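Local coordinates for protein orotidine-5-phosphate decarboxylase/orotate phosphoribosyltransferase, putative (Ompdcase-oprtase, putative) (Leishmania infantum, PDB 3QW3) that probably converts orotidine 5'-phosphate to UMP and carbon dioxide in pyrimidine synthesis, this chain being the decarboxylase domain of a bifunctional UMP synthase, at residues L15-D21 / M223-S228; V172-A178 / L194-G200; V79-R85 / A105-S111. All blocks are in the same frame, centred on the assembly; numbering follows the deposited sequence.

Contact 1: L15-D21 / M223-S228. With SO4 (sulfate ion), chain E.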
loop_
_atom_site.group_PDB
_atom_site.type_symbol
_atom_site.label_atom_id
_atom_site.label_comp_id
_atom_site.label_asym_id
_atom_site.label_seq_id
_atom_site.Cartn_x
_atom_site.Cartn_y
_atom_site.Cartn_z
ATOM N N LEU A 15 -15.835 -15.052 -15.906
ATOM C CA LEU A 15 -15.479 -13.826 -15.175
ATOM C C LEU A 15 -14.937 -14.140 -13.776
ATOM O O LEU A 15 -14.834 -13.247 -12.920
ATOM C CB LEU A 15 -16.679 -12.885 -15.063
ATOM C CG LEU A 15 -17.285 -12.355 -16.365
ATOM C CD1 LEU A 15 -18.435 -11.403 -16.060
ATOM C CD2 LEU A 15 -16.237 -11.665 -17.240
ATOM N N LEU A 16 -14.602 -15.405 -13.548
ATOM C CA LEU A 16 -14.144 -15.853 -12.232
ATOM C C LEU A 16 -12.656 -15.588 -12.017
ATOM O O LEU A 16 -11.820 -16.039 -12.792
ATOM C CB LEU A 16 -14.453 -17.341 -12.041
ATOM C CG LEU A 16 -14.040 -17.973 -10.712
ATOM C CD1 LEU A 16 -14.809 -17.350 -9.553
ATOM C CD2 LEU A 16 -14.260 -19.482 -10.766
ATOM N N CYS A 17 -12.342 -14.848 -10.955
ATOM C CA CYS A 17 -10.958 -14.644 -10.527
ATOM C C CYS A 17 -10.701 -15.529 -9.322
ATOM O O CYS A 17 -11.448 -15.476 -8.345
ATOM C CB CYS A 17 -10.729 -13.183 -10.158
ATOM S SG CYS A 17 -9.049 -12.809 -9.610
ATOM N N VAL A 18 -9.668 -16.357 -9.402
ATOM C CA VAL A 18 -9.366 -17.299 -8.325
ATOM C C VAL A 18 -8.265 -16.730 -7.429
ATOM O O VAL A 18 -7.132 -16.527 -7.866
ATOM C CB VAL A 18 -8.957 -18.690 -8.867
ATOM C CG1 VAL A 18 -8.682 -19.663 -7.724
ATOM C CG2 VAL A 18 -10.032 -19.250 -9.814
ATOM N N GLY A 19 -8.611 -16.467 -6.174
ATOM C CA GLY A 19 -7.629 -15.978 -5.209
ATOM C C GLY A 19 -6.613 -17.048 -4.860
ATOM O O GLY A 19 -6.960 -18.225 -4.718
ATOM N N LEU A 20 -5.349 -16.654 -4.743
ATOM C CA LEU A 20 -4.326 -17.574 -4.280
ATOM C C LEU A 20 -3.817 -17.056 -2.946
ATOM O O LEU A 20 -2.949 -16.179 -2.890
ATOM C CB LEU A 20 -3.209 -17.746 -5.311
ATOM C CG LEU A 20 -3.686 -18.334 -6.650
ATOM C CD1 LEU A 20 -2.564 -18.310 -7.673
ATOM C CD2 LEU A 20 -4.247 -19.746 -6.477
ATOM N N ASP A 21 -4.416 -17.594 -1.887
ATOM C CA ASP A 21 -4.220 -17.133 -0.518
ATOM C C ASP A 21 -3.829 -18.340 0.340
ATOM O O ASP A 21 -4.637 -18.829 1.132
ATOM C CB ASP A 21 -5.521 -16.507 0.003
ATOM C CG ASP A 21 -6.053 -15.416 -0.906
ATOM O OD1 ASP A 21 -5.581 -14.271 -0.800
ATOM O OD2 ASP A 21 -6.955 -15.699 -1.729
ATOM N N MET A 223 -16.721 -7.091 -15.142
ATOM C CA MET A 223 -16.609 -7.460 -13.736
ATOM C C MET A 223 -15.775 -8.706 -13.602
ATOM O O MET A 223 -15.981 -9.690 -14.315
ATOM C CB MET A 223 -17.981 -7.697 -13.105
ATOM C CG MET A 223 -18.673 -6.442 -12.638
ATOM S SD MET A 223 -20.250 -6.927 -11.937
ATOM C CE MET A 223 -19.815 -7.365 -10.258
ATOM N N LEU A 224 -14.813 -8.640 -12.689
ATOM C CA LEU A 224 -13.957 -9.773 -12.389
ATOM C C LEU A 224 -14.281 -10.182 -10.961
ATOM O O LEU A 224 -13.953 -9.471 -10.002
ATOM C CB LEU A 224 -12.475 -9.390 -12.525
ATOM C CG LEU A 224 -11.526 -10.182 -13.429
ATOM C CD1 LEU A 224 -10.076 -9.825 -13.086
ATOM C CD2 LEU A 224 -11.738 -11.701 -13.392
ATOM N N ILE A 225 -14.962 -11.320 -10.827
ATOM C CA ILE A 225 -15.468 -11.790 -9.533
ATOM C C ILE A 225 -14.456 -12.664 -8.809
ATOM O O ILE A 225 -14.231 -13.812 -9.192
ATOM C CB ILE A 225 -16.796 -12.589 -9.688
ATOM C CG1 ILE A 225 -17.827 -11.811 -10.523
ATOM C CG2 ILE A 225 -17.351 -13.018 -8.310
ATOM C CD1 ILE A 225 -18.232 -10.480 -9.958
ATOM N N ASN A 226 -13.861 -12.127 -7.749
ATOM C CA ASN A 226 -12.856 -12.873 -7.016
ATOM C C ASN A 226 -13.482 -13.772 -5.965
ATOM O O ASN A 226 -14.353 -13.341 -5.211
ATOM C CB ASN A 226 -11.831 -11.949 -6.351
ATOM C CG ASN A 226 -10.768 -12.718 -5.595
ATOM O OD1 ASN A 226 -10.819 -12.827 -4.359
ATOM N ND2 ASN A 226 -9.812 -13.279 -6.319
ATOM N N VAL A 227 -13.030 -15.019 -5.929
ATOM C CA VAL A 227 -13.397 -15.944 -4.868
ATOM C C VAL A 227 -12.131 -16.553 -4.283
ATOM O O VAL A 227 -11.268 -17.053 -5.015
ATOM C CB VAL A 227 -14.357 -17.056 -5.364
ATOM C CG1 VAL A 227 -14.733 -17.987 -4.212
ATOM C CG2 VAL A 227 -15.616 -16.441 -5.963
ATOM N N SER A 228 -12.019 -16.499 -2.960
ATOM C CA SER A 228 -10.886 -17.106 -2.277
ATOM C C SER A 228 -11.322 -18.333 -1.476
ATOM O O SER A 228 -11.211 -19.463 -1.961
ATOM C CB SER A 228 -10.180 -16.086 -1.383
ATOM O OG SER A 228 -9.117 -16.703 -0.676
HETATM S S SO4 E . -14.012 -15.250 -0.115
HETATM O O1 SO4 E . -14.841 -14.326 0.655
HETATM O O2 SO4 E . -13.782 -14.692 -1.446
HETATM O O3 SO4 E . -12.734 -15.445 0.567
HETATM O O4 SO4 E . -14.700 -16.535 -0.245
HETATM O O HOH W 1 -9.334 -19.327 -4.135
#

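Contact 2: V172-A178 / L194-G200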
loop_
_atom_site.group_PDB
_atom_site.type_symbol
_atom_site.label_atom_id
_atom_site.label_comp_id
_atom_site.label_asym_id
_atom_site.label_seq_id
_atom_site.Cartn_x
_atom_site.Cartn_y
_atom_site.Cartn_z
ATOM N N VAL A 172 -6.663 1.245 -16.562
ATOM C CA VAL A 172 -7.131 1.456 -15.194
ATOM C C VAL A 172 -8.414 0.672 -14.933
ATOM O O VAL A 172 -9.335 0.661 -15.759
ATOM C CB VAL A 172 -7.352 2.961 -14.896
ATOM C CG1 VAL A 172 -7.767 3.188 -13.435
ATOM C CG2 VAL A 172 -6.084 3.732 -15.213
ATOM N N GLY A 173 -8.449 0.014 -13.779
ATOM C CA GLY A 173 -9.637 -0.661 -13.279
ATOM C C GLY A 173 -9.889 -0.195 -11.857
ATOM O O GLY A 173 -9.109 0.587 -11.306
ATOM N N LEU A 174 -10.977 -0.666 -11.264
ATOM C CA LEU A 174 -11.339 -0.293 -9.904
ATOM C C LEU A 174 -11.610 -1.517 -9.052
ATOM O O LEU A 174 -12.148 -2.505 -9.546
ATOM C CB LEU A 174 -12.589 0.584 -9.908
ATOM C CG LEU A 174 -12.455 1.969 -10.539
ATOM C CD1 LEU A 174 -13.826 2.595 -10.693
ATOM C CD2 LEU A 174 -11.570 2.848 -9.681
ATOM N N VAL A 175 -11.248 -1.444 -7.770
ATOM C CA VAL A 175 -11.633 -2.478 -6.804
ATOM C C VAL A 175 -12.930 -2.030 -6.134
ATOM O O VAL A 175 -12.970 -0.975 -5.499
ATOM C CB VAL A 175 -10.534 -2.743 -5.736
ATOM C CG1 VAL A 175 -10.978 -3.871 -4.780
ATOM C CG2 VAL A 175 -9.216 -3.105 -6.413
ATOM N N VAL A 176 -13.986 -2.827 -6.296
ATOM C CA VAL A 176 -15.322 -2.481 -5.807
ATOM C C VAL A 176 -15.954 -3.731 -5.201
ATOM O O VAL A 176 -16.164 -4.725 -5.905
ATOM C CB VAL A 176 -16.250 -1.934 -6.940
ATOM C CG1 VAL A 176 -17.515 -1.304 -6.349
ATOM C CG2 VAL A 176 -15.527 -0.914 -7.819
ATOM N N GLY A 177 -16.263 -3.666 -3.909
ATOM C CA GLY A 177 -16.821 -4.802 -3.168
ATOM C C GLY A 177 -18.200 -5.236 -3.639
ATOM O O GLY A 177 -18.944 -4.445 -4.213
ATOM N N ALA A 178 -18.531 -6.502 -3.393
ATOM C CA ALA A 178 -19.823 -7.070 -3.796
ATOM C C ALA A 178 -20.933 -6.879 -2.753
ATOM O O ALA A 178 -22.117 -6.999 -3.078
ATOM C CB ALA A 178 -19.663 -8.554 -4.134
ATOM N N LEU A 194 -14.844 0.946 -17.151
ATOM C CA LEU A 194 -13.734 0.301 -16.451
ATOM C C LEU A 194 -14.073 -1.098 -15.961
ATOM O O LEU A 194 -15.202 -1.364 -15.582
ATOM C CB LEU A 194 -13.263 1.149 -15.267
ATOM C CG LEU A 194 -12.846 2.588 -15.569
ATOM C CD1 LEU A 194 -12.208 3.182 -14.331
ATOM C CD2 LEU A 194 -11.895 2.675 -16.761
ATOM N N TRP A 195 -13.078 -1.978 -15.964
ATOM C CA TRP A 195 -13.217 -3.276 -15.310
ATOM C C TRP A 195 -13.214 -3.079 -13.806
ATOM O O TRP A 195 -12.440 -2.263 -13.284
ATOM C CB TRP A 195 -12.070 -4.202 -15.698
ATOM C CG TRP A 195 -12.317 -4.929 -16.971
ATOM C CD1 TRP A 195 -12.085 -4.478 -18.241
ATOM C CD2 TRP A 195 -12.855 -6.247 -17.101
ATOM N NE1 TRP A 195 -12.437 -5.446 -19.158
ATOM C CE2 TRP A 195 -12.916 -6.540 -18.483
ATOM C CE3 TRP A 195 -13.288 -7.215 -16.182
ATOM C CZ2 TRP A 195 -13.399 -7.760 -18.968
ATOM C CZ3 TRP A 195 -13.772 -8.432 -16.668
ATOM C CH2 TRP A 195 -13.821 -8.687 -18.051
ATOM N N PHE A 196 -14.085 -3.810 -13.119
ATOM C CA PHE A 196 -14.078 -3.831 -11.656
ATOM C C PHE A 196 -13.524 -5.171 -11.193
ATOM O O PHE A 196 -13.902 -6.228 -11.722
ATOM C CB PHE A 196 -15.484 -3.673 -11.054
ATOM C CG PHE A 196 -16.200 -2.386 -11.392
ATOM C CD1 PHE A 196 -15.570 -1.324 -12.043
ATOM C CD2 PHE A 196 -17.528 -2.230 -10.999
ATOM C CE1 PHE A 196 -16.281 -0.149 -12.334
ATOM C CE2 PHE A 196 -18.236 -1.057 -11.277
ATOM C CZ PHE A 196 -17.607 -0.022 -11.946
ATOM N N LEU A 197 -12.631 -5.131 -10.212
ATOM C CA LEU A 197 -12.233 -6.336 -9.495
ATOM C C LEU A 197 -13.128 -6.370 -8.273
ATOM O O LEU A 197 -13.128 -5.432 -7.474
ATOM C CB LEU A 197 -10.753 -6.279 -9.107
ATOM C CG LEU A 197 -10.196 -7.407 -8.231
ATOM C CD1 LEU A 197 -10.293 -8.780 -8.895
ATOM C CD2 LEU A 197 -8.743 -7.101 -7.851
ATOM N N VAL A 198 -13.893 -7.453 -8.139
ATOM C CA VAL A 198 -15.006 -7.513 -7.197
ATOM C C VAL A 198 -14.789 -8.636 -6.184
ATOM O O VAL A 198 -15.099 -9.799 -6.468
ATOM C CB VAL A 198 -16.359 -7.678 -7.952
ATOM C CG1 VAL A 198 -17.538 -7.679 -6.990
ATOM C CG2 VAL A 198 -16.524 -6.562 -8.963
ATOM N N PRO A 199 -14.228 -8.298 -5.009
ATOM C CA PRO A 199 -14.032 -9.318 -3.978
ATOM C C PRO A 199 -15.219 -9.463 -3.020
ATOM O O PRO A 199 -16.039 -8.542 -2.897
ATOM C CB PRO A 199 -12.789 -8.824 -3.231
ATOM C CG PRO A 199 -12.751 -7.332 -3.457
ATOM C CD PRO A 199 -13.649 -6.995 -4.622
ATOM N N GLY A 200 -15.313 -10.634 -2.390
ATOM C CA GLY A 200 -16.244 -10.883 -1.281
ATOM C C GLY A 200 -17.722 -11.102 -1.570
ATOM O O GLY A 200 -18.569 -10.478 -0.922
HETATM O O HOH W 2 -10.553 -1.319 -17.080
#

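Contact 3: V79-R85 / A105-S111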
loop_
_atom_site.group_PDB
_atom_site.type_symbol
_atom_site.label_atom_id
_atom_site.label_comp_id
_atom_site.label_asym_id
_atom_site.label_seq_id
_atom_site.Cartn_x
_atom_site.Cartn_y
_atom_site.Cartn_z
ATOM N N VAL A 79 -2.530 -12.661 -14.357
ATOM C CA VAL A 79 -2.303 -12.689 -12.920
ATOM C C VAL A 79 -2.397 -11.265 -12.386
ATOM O O VAL A 79 -1.725 -10.352 -12.884
ATOM C CB VAL A 79 -0.915 -13.288 -12.592
ATOM C CG1 VAL A 79 -0.602 -13.187 -11.104
ATOM C CG2 VAL A 79 -0.840 -14.751 -13.047
ATOM N N VAL A 80 -3.239 -11.088 -11.374
ATOM C CA VAL A 80 -3.355 -9.822 -10.670
ATOM C C VAL A 80 -2.626 -9.953 -9.333
ATOM O O VAL A 80 -3.045 -10.715 -8.469
ATOM C CB VAL A 80 -4.837 -9.458 -10.407
ATOM C CG1 VAL A 80 -4.934 -8.118 -9.663
ATOM C CG2 VAL A 80 -5.628 -9.419 -11.722
ATOM N N LEU A 81 -1.520 -9.231 -9.166
ATOM C CA LEU A 81 -0.826 -9.246 -7.888
ATOM C C LEU A 81 -1.577 -8.322 -6.934
ATOM O O LEU A 81 -1.633 -7.110 -7.157
ATOM C CB LEU A 81 0.642 -8.820 -8.040
ATOM C CG LEU A 81 1.482 -8.813 -6.757
ATOM C CD1 LEU A 81 1.587 -10.206 -6.119
ATOM C CD2 LEU A 81 2.880 -8.239 -7.030
ATOM N N ASP A 82 -2.169 -8.895 -5.888
ATOM C CA ASP A 82 -2.924 -8.089 -4.924
ATOM C C ASP A 82 -1.991 -7.556 -3.852
ATOM O O ASP A 82 -1.832 -8.158 -2.784
ATOM C CB ASP A 82 -4.087 -8.860 -4.303
ATOM C CG ASP A 82 -5.123 -7.941 -3.665
ATOM O OD1 ASP A 82 -4.898 -6.709 -3.583
ATOM O OD2 ASP A 82 -6.177 -8.450 -3.240
ATOM N N ALA A 83 -1.376 -6.425 -4.175
ATOM C CA ALA A 83 -0.323 -5.824 -3.369
ATOM C C ALA A 83 -0.735 -4.485 -2.752
ATOM O O ALA A 83 -0.085 -4.015 -1.814
ATOM C CB ALA A 83 0.922 -5.654 -4.231
ATOM N N LYS A 84 -1.808 -3.887 -3.277
ATOM C CA LYS A 84 -2.331 -2.595 -2.814
ATOM C C LYS A 84 -1.204 -1.594 -2.507
ATOM O O LYS A 84 -1.083 -1.072 -1.400
ATOM C CB LYS A 84 -3.305 -2.782 -1.636
ATOM C CG LYS A 84 -4.531 -3.640 -1.997
ATOM C CD LYS A 84 -5.530 -3.745 -0.840
ATOM C CE LYS A 84 -6.763 -4.589 -1.213
ATOM N NZ LYS A 84 -6.454 -6.046 -1.371
ATOM N N ARG A 85 -0.378 -1.342 -3.518
ATOM C CA ARG A 85 0.765 -0.452 -3.371
ATOM C C ARG A 85 0.377 1.004 -3.590
ATOM O O ARG A 85 -0.630 1.311 -4.231
ATOM C CB ARG A 85 1.888 -0.852 -4.338
ATOM C CG ARG A 85 2.413 -2.285 -4.168
ATOM C CD ARG A 85 3.047 -2.534 -2.790
ATOM N NE ARG A 85 3.915 -3.716 -2.763
ATOM C CZ ARG A 85 3.744 -4.782 -1.980
ATOM N NH1 ARG A 85 2.709 -4.864 -1.149
ATOM N NH2 ARG A 85 4.618 -5.783 -2.030
ATOM N N ALA A 105 3.816 -10.399 -13.197
ATOM C CA ALA A 105 2.373 -10.279 -13.046
ATOM C C ALA A 105 1.852 -9.375 -14.157
ATOM O O ALA A 105 2.604 -8.562 -14.706
ATOM C CB ALA A 105 2.023 -9.711 -11.672
ATOM N N HIS A 106 0.575 -9.526 -14.498
ATOM C CA HIS A 106 -0.028 -8.740 -15.576
ATOM C C HIS A 106 -0.765 -7.504 -15.064
ATOM O O HIS A 106 -1.121 -6.614 -15.843
ATOM C CB HIS A 106 -0.978 -9.623 -16.401
ATOM C CG HIS A 106 -0.377 -10.931 -16.806
ATOM N ND1 HIS A 106 0.169 -11.147 -18.054
ATOM C CD2 HIS A 106 -0.227 -12.091 -16.125
ATOM C CE1 HIS A 106 0.625 -12.385 -18.124
ATOM N NE2 HIS A 106 0.391 -12.981 -16.969
ATOM N N ALA A 107 -0.987 -7.459 -13.750
ATOM C CA ALA A 107 -1.742 -6.388 -13.131
ATOM C C ALA A 107 -1.394 -6.280 -11.651
ATOM O O ALA A 107 -0.857 -7.226 -11.056
ATOM C CB ALA A 107 -3.247 -6.622 -13.302
ATOM N N ILE A 108 -1.723 -5.134 -11.066
ATOM C CA ILE A 108 -1.498 -4.896 -9.637
ATOM C C ILE A 108 -2.680 -4.119 -9.056
ATOM O O ILE A 108 -3.383 -3.417 -9.778
ATOM C CB ILE A 108 -0.166 -4.113 -9.413
ATOM C CG1 ILE A 108 0.344 -4.254 -7.967
ATOM C CG2 ILE A 108 -0.296 -2.651 -9.850
ATOM C CD1 ILE A 108 1.737 -3.625 -7.746
ATOM N N THR A 109 -2.898 -4.248 -7.752
ATOM C CA THR A 109 -3.856 -3.382 -7.065
ATOM C C THR A 109 -3.111 -2.220 -6.409
ATOM O O THR A 109 -1.950 -2.358 -6.037
ATOM C CB THR A 109 -4.670 -4.142 -6.005
ATOM O OG1 THR A 109 -3.779 -4.855 -5.139
ATOM C CG2 THR A 109 -5.626 -5.130 -6.680
ATOM N N ALA A 110 -3.783 -1.083 -6.282
ATOM C CA ALA A 110 -3.130 0.137 -5.793
ATOM C C ALA A 110 -4.091 1.034 -5.034
ATOM O O ALA A 110 -5.285 1.071 -5.343
ATOM C CB ALA A 110 -2.509 0.905 -6.956
ATOM N N SER A 111 -3.559 1.751 -4.044
ATOM C CA SER A 111 -4.323 2.735 -3.278
ATOM C C SER A 111 -4.365 4.067 -4.035
ATOM O O SER A 111 -3.365 4.463 -4.633
ATOM C CB SER A 111 -3.681 2.940 -1.894
ATOM O OG SER A 111 -4.176 4.119 -1.271
#

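Contact 1: L15-D21 / M223-S228
Strands 16-20 and 223-227 run parallel, joining the first and last strands of the TIM barrel, with the bonding starting at Leu15 O. Four backbone bonds do this: Ile225 N to Leu15 O, Cys17 N to Ile225 O, Val227 N to Cys17 O and Gly19 N to Val227 O (3.0 Å). The Asn226 CA hydrogen also points at Cys17 O, with CA and O 3.2 Å apart.

Of the side-chain polar contacts, one is mid-strand: Asn226 ND2 donates to Cys17 SG at 3.4 Å, the sulfur lying close to the amide plane; SG is there because it stands anti to the backbone N (chi1 180°). The other lies past the C-terminal ends, where Ser228 OG donates a hydrogen bond to Asp21 OD2 at 2.6 Å, approaching from above the carboxylate plane.

Backbone amides at the N-terminal end of helix 229-232 hold a sulfate, probably from the crystallisation liquor: Ser228 N binds its O2 at 2.9 Å, joined by Arg229 N and Gly230 N. The substrate's phosphate probably binds here, as in other OMP decarboxylases.

Apolar contact is sparser: Leu16 CD1 meets Val227 CG2 at 3.8 Å on the outer face, and Cys17 CB meets Leu224 CD2 at 3.7 Å. Separately, Leu15 CB lies 3.4 Å from Met223 O, a buried carbonyl with no polar partner in the model.

Helix 237-253 covers Leu15, Leu16 and Val227, helix 27-41 packs on Val18, and strand 47-50 continues the sheet beyond 16-20.

Contact 2: V172-A178 / L194-G200
Val176 lays its CG2 methyl over one face of the Phe196 ring, 4.1 Å from the centroid and only 19° off the ring normal, a CH-pi contact. With CG1 anti to the backbone N (chi1 -168°), CG2 falls beside N and faces the ring. Leu174 runs alongside Phe196, pointing the same way, with CD1 4.0 Å from ring atom CE1. Leu194 crosses Leu174 at a slant, its CD1 4.0 Å from Leu174 CG. Val175 faces the barrel interior, where its CG1 meets the Pro199 ring at about a right angle, 4.1 Å from CG. Ala178 CB, past strand 172-176, rests on Val198 CG1 at 3.7 Å.

The parallel backbones are fixed by Leu174 N to Trp195 O, Leu197 N to Leu174 O and Val176 N to Leu197 O (3.0 Å), while a longer bond, Ala178 N to Pro199 O (3.3 Å), continues the pairing. At the start, one water links Val172 O and Trp195 N.

These strands bracket helix 181-190 in a beta-alpha-beta unit: its Leu184 and Val187 press on Phe196, and its Arg188 makes a cation-pi contact with that ring. Helix 154-163 covers Leu174 and Leu194, and strand 129-135 flanks 172-176.

Contact 3: V79-R85 / A105-S111
Thr109 OG1 is the tight centre of the contact, wedged against Asp82 and Lys84. It donates to Asp82 OD1 at 2.7 Å and accepts from Lys84 N at 2.9 Å; chi1 of 51° sets the hydroxyl between the backbone N and the carbonyl carbon, facing both. Lys84 NZ reaches the same OD1 at 2.8 Å as a salt bridge, on its syn side, whereas the threonine comes from the anti side and the opposite face of the carboxylate. Thr109 and Lys84 on OD1, with a salt bridge from Lys49 on OD2, probably hold the carboxylate's rotation. A beta bulge between Leu81 and Arg85, with an inverse gamma turn at Asp82, accompanies this: the register resumes two residues on, where Arg85 N bonds to Thr109 O at 3.1 Å.

The other end is looser. His106 is partly exposed, though its ring atom CD2 comes to 3.0 Å from Val79 N, and Val79 O accepts from His106 N (2.9 Å) but only weakly from Ala107 N. Next to it is a plain apolar contact, Val80 CG2 to Ala107 CB at 4.0 Å.

In the second subunit, Asp87 makes a salt bridge to Lys84 NZ and Glu56 one to Arg85. The array of Lys49, Asp82, Lys84 and neighbouring-subunit Asp87 is consistent with the Lys-Asp-Lys-Asp tetrad of the OMP decarboxylase active site, built across the dimer interface at the C-terminal mouth of the barrel.

All three contacts are buried pairs of parallel strands in one eight-stranded barrel. Contacts 1 and 2 are joined directly, since strands 223-227 and 196-198 are neighbours: Leu224 N lies 2.8 Å from Phe196 O and probably bonds to it. Contact 3 lies across the barrel interior, where Thr109 CG2 packs on Leu197 CD2 and Val175 CG2 of contact 2. Contacts 2 and 3 each join successive strands around one helix, whereas contact 1 pairs strands far apart in sequence. Their chemistry differs: contact 2 is largely apolar, contact 1 ends at an anion-binding helix start, and contact 3 carries salt-bridged groups that also meet the second subunit.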